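Local coordinates for L-lysine 6-oxidase (Marinomonas mediterranea, PDB 3WEU), which catalyses the oxygen-dependent oxidative deamination of the side-chain amine of L-lysine with a cysteine tryptophylquinone cofactor, releasing hydrogen peroxide that kills bacteria, at residues Tyr309-Asn314 / Gly641-Thr646; Cys507-Asp512 / Glu624-Leu629. All blocks are in the same frame, centred on the assembly; numbering follows the deposited sequence.

Interaction 1: residues Tyr309-Asn314 / Gly641-Thr646; sequences YQWVSN and GFPFFT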
loop_
_atom_site.group_PDB
_atom_site.type_symbol
_atom_site.label_atom_id
_atom_site.label_comp_id
_atom_site.label_asym_id
_atom_site.label_seq_id
_atom_site.Cartn_x
_atom_site.Cartn_y
_atom_site.Cartn_z
ATOM N N TYR A 309 -20.321 21.277 -25.936
ATOM C CA TYR A 309 -19.229 20.501 -25.321
ATOM C C TYR A 309 -18.030 21.378 -24.927
ATOM O O TYR A 309 -17.283 21.074 -23.988
ATOM C CB TYR A 309 -18.784 19.343 -26.226
ATOM C CG TYR A 309 -19.596 18.094 -26.094
ATOM C CD1 TYR A 309 -20.967 18.125 -25.912
ATOM C CD2 TYR A 309 -18.996 16.828 -26.138
ATOM C CE1 TYR A 309 -21.690 16.980 -25.818
ATOM C CE2 TYR A 309 -19.736 15.671 -26.054
ATOM C CZ TYR A 309 -21.076 15.751 -25.898
ATOM O OH TYR A 309 -21.802 14.585 -25.804
ATOM N N GLN A 310 -17.850 22.490 -25.648
ATOM C CA GLN A 310 -16.736 23.413 -25.343
ATOM C C GLN A 310 -16.680 23.939 -23.905
ATOM O O GLN A 310 -15.607 24.411 -23.475
ATOM C CB GLN A 310 -16.810 24.595 -26.330
ATOM C CG GLN A 310 -18.077 25.454 -26.135
ATOM C CD GLN A 310 -18.097 26.638 -27.091
ATOM O OE1 GLN A 310 -17.348 27.598 -26.925
ATOM N NE2 GLN A 310 -19.000 26.611 -28.061
ATOM N N TRP A 311 -17.807 23.896 -23.178
ATOM C CA TRP A 311 -17.821 24.424 -21.818
ATOM C C TRP A 311 -17.228 23.445 -20.798
ATOM O O TRP A 311 -17.029 23.814 -19.656
ATOM C CB TRP A 311 -19.214 24.768 -21.395
ATOM C CG TRP A 311 -19.825 25.847 -22.287
ATOM C CD1 TRP A 311 -20.839 25.681 -23.194
ATOM C CD2 TRP A 311 -19.491 27.223 -22.292
ATOM N NE1 TRP A 311 -21.102 26.894 -23.803
ATOM C CE2 TRP A 311 -20.315 27.864 -23.254
ATOM C CE3 TRP A 311 -18.585 28.004 -21.568
ATOM C CZ2 TRP A 311 -20.273 29.258 -23.485
ATOM C CZ3 TRP A 311 -18.534 29.363 -21.821
ATOM C CH2 TRP A 311 -19.399 29.975 -22.775
ATOM N N VAL A 312 -16.984 22.220 -21.243
ATOM C CA VAL A 312 -16.564 21.143 -20.382
ATOM C C VAL A 312 -15.423 20.320 -20.944
ATOM O O VAL A 312 -14.978 19.387 -20.273
ATOM C CB VAL A 312 -17.756 20.253 -19.982
ATOM C CG1 VAL A 312 -18.714 20.945 -19.030
ATOM C CG2 VAL A 312 -18.526 19.803 -21.197
ATOM N N SER A 313 -14.957 20.639 -22.161
ATOM C CA SER A 313 -13.910 19.865 -22.838
ATOM C C SER A 313 -13.320 20.748 -23.928
ATOM O O SER A 313 -13.982 21.719 -24.379
ATOM C CB SER A 313 -14.516 18.587 -23.425
ATOM O OG SER A 313 -15.517 18.887 -24.363
ATOM N N ASN A 314 -12.169 20.343 -24.463
ATOM C CA ASN A 314 -11.554 20.994 -25.602
ATOM C C ASN A 314 -11.719 20.123 -26.831
ATOM O O ASN A 314 -10.931 19.225 -27.073
ATOM C CB ASN A 314 -10.099 21.320 -25.322
ATOM C CG ASN A 314 -9.970 22.412 -24.304
ATOM O OD1 ASN A 314 -10.639 23.424 -24.390
ATOM N ND2 ASN A 314 -9.135 22.199 -23.303
ATOM N N GLY A 641 -29.396 32.272 -26.214
ATOM C CA GLY A 641 -28.405 32.399 -27.269
ATOM C C GLY A 641 -27.022 32.925 -26.851
ATOM O O GLY A 641 -26.131 32.946 -27.677
ATOM N N PHE A 642 -26.825 33.365 -25.603
ATOM C CA PHE A 642 -25.539 33.966 -25.222
ATOM C C PHE A 642 -25.015 33.275 -23.971
ATOM O O PHE A 642 -24.927 33.908 -22.917
ATOM C CB PHE A 642 -25.762 35.507 -25.009
ATOM C CG PHE A 642 -26.087 36.235 -26.317
ATOM C CD1 PHE A 642 -25.067 36.575 -27.214
ATOM C CD2 PHE A 642 -27.426 36.566 -26.609
ATOM C CE1 PHE A 642 -25.381 37.264 -28.392
ATOM C CE2 PHE A 642 -27.756 37.219 -27.789
ATOM C CZ PHE A 642 -26.719 37.585 -28.664
ATOM N N PRO A 643 -24.715 31.967 -24.064
ATOM C CA PRO A 643 -24.404 31.225 -22.861
ATOM C C PRO A 643 -23.068 31.597 -22.299
ATOM O O PRO A 643 -22.173 32.014 -23.020
ATOM C CB PRO A 643 -24.354 29.775 -23.347
ATOM C CG PRO A 643 -24.013 29.883 -24.791
ATOM C CD PRO A 643 -24.797 31.065 -25.237
ATOM N N PHE A 644 -22.921 31.436 -20.970
ATOM C CA PHE A 644 -21.626 31.611 -20.353
ATOM C C PHE A 644 -21.551 30.637 -19.199
ATOM O O PHE A 644 -22.099 30.911 -18.114
ATOM C CB PHE A 644 -21.461 33.093 -19.878
ATOM C CG PHE A 644 -20.174 33.344 -19.104
ATOM C CD1 PHE A 644 -18.958 32.895 -19.575
ATOM C CD2 PHE A 644 -20.186 34.113 -17.941
ATOM C CE1 PHE A 644 -17.753 33.159 -18.851
ATOM C CE2 PHE A 644 -18.993 34.369 -17.233
ATOM C CZ PHE A 644 -17.821 33.905 -17.680
ATOM N N PHE A 645 -20.956 29.446 -19.420
ATOM C CA PHE A 645 -20.963 28.423 -18.408
ATOM C C PHE A 645 -19.681 28.456 -17.597
ATOM O O PHE A 645 -18.553 28.459 -18.152
ATOM C CB PHE A 645 -21.021 27.035 -19.049
ATOM C CG PHE A 645 -22.360 26.610 -19.544
ATOM C CD1 PHE A 645 -22.845 26.999 -20.769
ATOM C CD2 PHE A 645 -23.154 25.812 -18.750
ATOM C CE1 PHE A 645 -24.108 26.562 -21.205
ATOM C CE2 PHE A 645 -24.383 25.362 -19.180
ATOM C CZ PHE A 645 -24.840 25.708 -20.421
ATOM N N THR A 646 -19.813 28.467 -16.304
ATOM C CA THR A 646 -18.702 28.352 -15.435
ATOM C C THR A 646 -19.008 27.399 -14.294
ATOM O O THR A 646 -20.174 27.021 -14.014
ATOM C CB THR A 646 -18.309 29.708 -14.723
ATOM O OG1 THR A 646 -19.284 30.039 -13.749
ATOM C CG2 THR A 646 -18.233 30.875 -15.685
HETATM O O HOH W 1 -17.166 25.999 -17.890
#
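The Trp311 indole lies with one face against the backbone of Phe644 and Phe645 and against the near rim of the Phe645 ring. Phe645 CD1 sits 3.3 Å above the indole plane, closest to Trp311 CD1. On the opposite face Trp311 is touched by CG of its own neighbour, Gln310. The two aromatic rings are oblique, with planes at 43° and 4.5 Å between the centroids of the Trp311 five-membered ring and the Phe645 ring. The six-membered half lies by the backbone and reaches back to Pro643. Trp311 CZ3 lies 3.4 Å from Phe645 N, and Trp311 CZ2 is 4.0 Å from Pro643 CG. Trp311 CG stands anti to its carbonyl carbon (chi1 -61°), which carries the indole out across the other segment. No direct hydrogen bond joins the segments. Instead one water donates to both Trp311 O and Phe645 O, at 2.8 Å each. In the first segment Tyr309 O accepts from Val312 N and Ser313 OG, which approach from opposite faces of its carbonyl plane. The contact packs the turn after helix 295-308 onto the start of strand 645-648 and the loop just before it. That strand pairs antiparallel with strand 631-634, and Leu590 of strand 588-590 also touches Trp311.

Interaction 2: residues Cys507-Asp512 / Glu624-Leu629; sequences CPWQAD and EHWSAL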
loop_
_atom_site.group_PDB
_atom_site.type_symbol
_atom_site.label_atom_id
_atom_site.label_comp_id
_atom_site.label_asym_id
_atom_site.label_seq_id
_atom_site.Cartn_x
_atom_site.Cartn_y
_atom_site.Cartn_z
ATOM N N CYS A 507 -18.673 -0.344 -8.967
ATOM C CA CYS A 507 -19.037 -0.526 -7.557
ATOM C C CYS A 507 -17.846 -0.211 -6.692
ATOM O O CYS A 507 -16.907 -1.054 -6.561
ATOM C CB CYS A 507 -19.487 -1.959 -7.361
ATOM S SG CYS A 507 -20.178 -2.177 -5.705
ATOM N N PRO A 508 -17.799 1.023 -6.110
ATOM C CA PRO A 508 -18.774 2.096 -6.136
ATOM C C PRO A 508 -18.656 2.998 -7.388
ATOM O O PRO A 508 -17.619 3.030 -8.039
ATOM C CB PRO A 508 -18.427 2.908 -4.910
ATOM C CG PRO A 508 -16.964 2.808 -4.865
ATOM C CD PRO A 508 -16.615 1.419 -5.346
ATOM N N TRP A 509 -19.738 3.733 -7.666
ATOM C CA TRP A 509 -19.858 4.592 -8.875
ATOM C C TRP A 509 -18.790 5.633 -8.970
ATOM O O TRP A 509 -18.388 6.018 -10.072
ATOM C CB TRP A 509 -21.196 5.279 -8.930
ATOM C CG TRP A 509 -21.428 6.274 -7.841
ATOM C CD1 TRP A 509 -22.034 6.050 -6.661
ATOM C CD2 TRP A 509 -21.083 7.656 -7.869
ATOM N NE1 TRP A 509 -22.074 7.196 -5.917
ATOM C CE2 TRP A 509 -21.457 8.201 -6.625
ATOM C CE3 TRP A 509 -20.471 8.479 -8.812
ATOM C CZ2 TRP A 509 -21.344 9.539 -6.349
ATOM C CZ3 TRP A 509 -20.284 9.794 -8.496
ATOM C CH2 TRP A 509 -20.726 10.316 -7.282
ATOM N N GLN A 510 -18.282 6.068 -7.840
ATOM C CA GLN A 510 -17.225 7.126 -7.855
ATOM C C GLN A 510 -15.996 6.672 -8.657
ATOM O O GLN A 510 -15.241 7.501 -9.109
ATOM C CB GLN A 510 -16.847 7.585 -6.458
ATOM C CG GLN A 510 -17.905 8.319 -5.677
ATOM C CD GLN A 510 -18.802 7.393 -4.832
ATOM O OE1 GLN A 510 -18.853 6.156 -5.035
ATOM N NE2 GLN A 510 -19.478 7.980 -3.866
ATOM N N ALA A 511 -15.812 5.354 -8.905
ATOM C CA ALA A 511 -14.796 4.908 -9.881
ATOM C C ALA A 511 -15.153 5.289 -11.306
ATOM O O ALA A 511 -14.303 5.681 -12.053
ATOM C CB ALA A 511 -14.614 3.389 -9.817
ATOM N N ASP A 512 -16.405 5.118 -11.720
ATOM C CA ASP A 512 -16.784 5.520 -13.083
ATOM C C ASP A 512 -16.510 7.031 -13.190
ATOM O O ASP A 512 -15.991 7.471 -14.201
ATOM C CB ASP A 512 -18.225 5.187 -13.440
ATOM C CG ASP A 512 -18.458 3.705 -13.667
ATOM O OD1 ASP A 512 -17.504 3.030 -14.195
ATOM O OD2 ASP A 512 -19.617 3.262 -13.404
ATOM N N GLU A 624 -14.539 9.751 -1.395
ATOM C CA GLU A 624 -14.856 10.539 -0.174
ATOM C C GLU A 624 -15.391 11.949 -0.526
ATOM O O GLU A 624 -16.342 12.433 0.115
ATOM C CB GLU A 624 -13.608 10.689 0.673
ATOM C CG GLU A 624 -13.966 11.394 1.986
ATOM C CD GLU A 624 -12.883 11.350 3.041
ATOM O OE1 GLU A 624 -11.746 10.922 2.777
ATOM O OE2 GLU A 624 -13.175 11.787 4.156
ATOM N N HIS A 625 -14.845 12.564 -1.571
ATOM C CA HIS A 625 -15.065 13.997 -1.798
ATOM C C HIS A 625 -15.758 14.472 -3.097
ATOM O O HIS A 625 -15.722 15.631 -3.406
ATOM C CB HIS A 625 -13.783 14.659 -1.666
ATOM C CG HIS A 625 -13.229 14.555 -0.295
ATOM N ND1 HIS A 625 -13.852 15.126 0.792
ATOM C CD2 HIS A 625 -12.094 13.987 0.171
ATOM C CE1 HIS A 625 -13.126 14.930 1.882
ATOM N NE2 HIS A 625 -12.045 14.248 1.537
ATOM N N TRP A 626 -16.422 13.553 -3.779
ATOM C CA TRP A 626 -17.243 13.811 -4.988
ATOM C C TRP A 626 -18.115 15.065 -4.807
ATOM O O TRP A 626 -18.295 15.865 -5.737
ATOM C CB TRP A 626 -18.034 12.562 -5.382
ATOM C CG TRP A 626 -18.874 12.041 -4.279
ATOM C CD1 TRP A 626 -18.446 11.253 -3.253
ATOM C CD2 TRP A 626 -20.251 12.353 -4.002
ATOM N NE1 TRP A 626 -19.478 11.033 -2.361
ATOM C CE2 TRP A 626 -20.598 11.679 -2.807
ATOM C CE3 TRP A 626 -21.226 13.140 -4.638
ATOM C CZ2 TRP A 626 -21.867 11.778 -2.223
ATOM C CZ3 TRP A 626 -22.492 13.190 -4.098
ATOM C CH2 TRP A 626 -22.805 12.544 -2.865
ATOM N N SER A 627 -18.702 15.219 -3.623
ATOM C CA SER A 627 -19.670 16.239 -3.407
ATOM C C SER A 627 -19.092 17.600 -3.326
ATOM O O SER A 627 -19.855 18.592 -3.281
ATOM C CB SER A 627 -20.583 15.974 -2.196
ATOM O OG SER A 627 -19.888 16.057 -0.979
ATOM N N ALA A 628 -17.760 17.700 -3.311
ATOM C CA ALA A 628 -17.109 18.984 -3.247
ATOM C C ALA A 628 -17.046 19.663 -4.620
ATOM O O ALA A 628 -16.778 20.866 -4.709
ATOM C CB ALA A 628 -15.702 18.827 -2.735
ATOM N N LEU A 629 -17.300 18.902 -5.669
ATOM C CA LEU A 629 -17.092 19.416 -7.057
ATOM C C LEU A 629 -18.151 20.381 -7.489
ATOM O O LEU A 629 -19.236 20.464 -6.905
ATOM C CB LEU A 629 -16.967 18.296 -8.086
ATOM C CG LEU A 629 -15.768 17.389 -7.788
ATOM C CD1 LEU A 629 -15.819 16.034 -8.478
ATOM C CD2 LEU A 629 -14.462 18.053 -8.162
#
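Trp509, which follows the cis-proline Pro508, meets Trp626 edge to face. Trp509 CZ2 and CH2 form the touching edge. Trp509 CZ2 stands 3.8 Å from Trp626 CD2, over one face of that indole and toward its rim. The planes are 73° apart, and the centroids of the Trp509 six-membered ring and the Trp626 five-membered ring are separated by 5.2 Å. Trp509 CG sits between its backbone N and carbonyl carbon (chi1 66°). The bond to CB does not aim at the other segment, but the far end of the indole comes nearer to it. Gln510 follows and comes over the same face of Trp626. Gln510 CG, beside the backbone N, lies 3.8 Å from Trp626 CD1. The bend at chi2 (90°) then turns the amide over the indole, where Gln510 NE2 is 3.4 Å from Trp626 NE1. Both are donors, and this is packing rather than a hydrogen bond. The bend also lays Gln510 CD 3.3 Å above the Trp509 ring plane, so the glutamine packs against both indoles. On the other face of Trp626 lies CB of Ser627. The contact is wholly buried. It joins the beginning of helix 510-515 to the 3-10 segment 626-628 that follows helix 619-625. Val623 of that helix touches Gln510, and Phe513 of helix 510-515 touches Trp626.

Both contacts rest on tryptophan, and no direct hydrogen bond crosses between the segments in either, but they lie at different depths. Interaction 2 is fully buried, about 13 Å from the centre of the chain, and brings two helical regions together through side chains alone. Interaction 1 lies about 19 Å from that centre and is only partly buried. There an indole packs on the Phe645 side chain and on the backbone leading into a strand, and a water bridges two carbonyls. Interaction 1 buries more surface, 227 Å² against 138 Å². The two share no helix or strand directly. However, segment 624-629 runs straight into strand 631-634, the partner of strand 645-648 in interaction 1. Their centres are 23 Å apart and they do not touch.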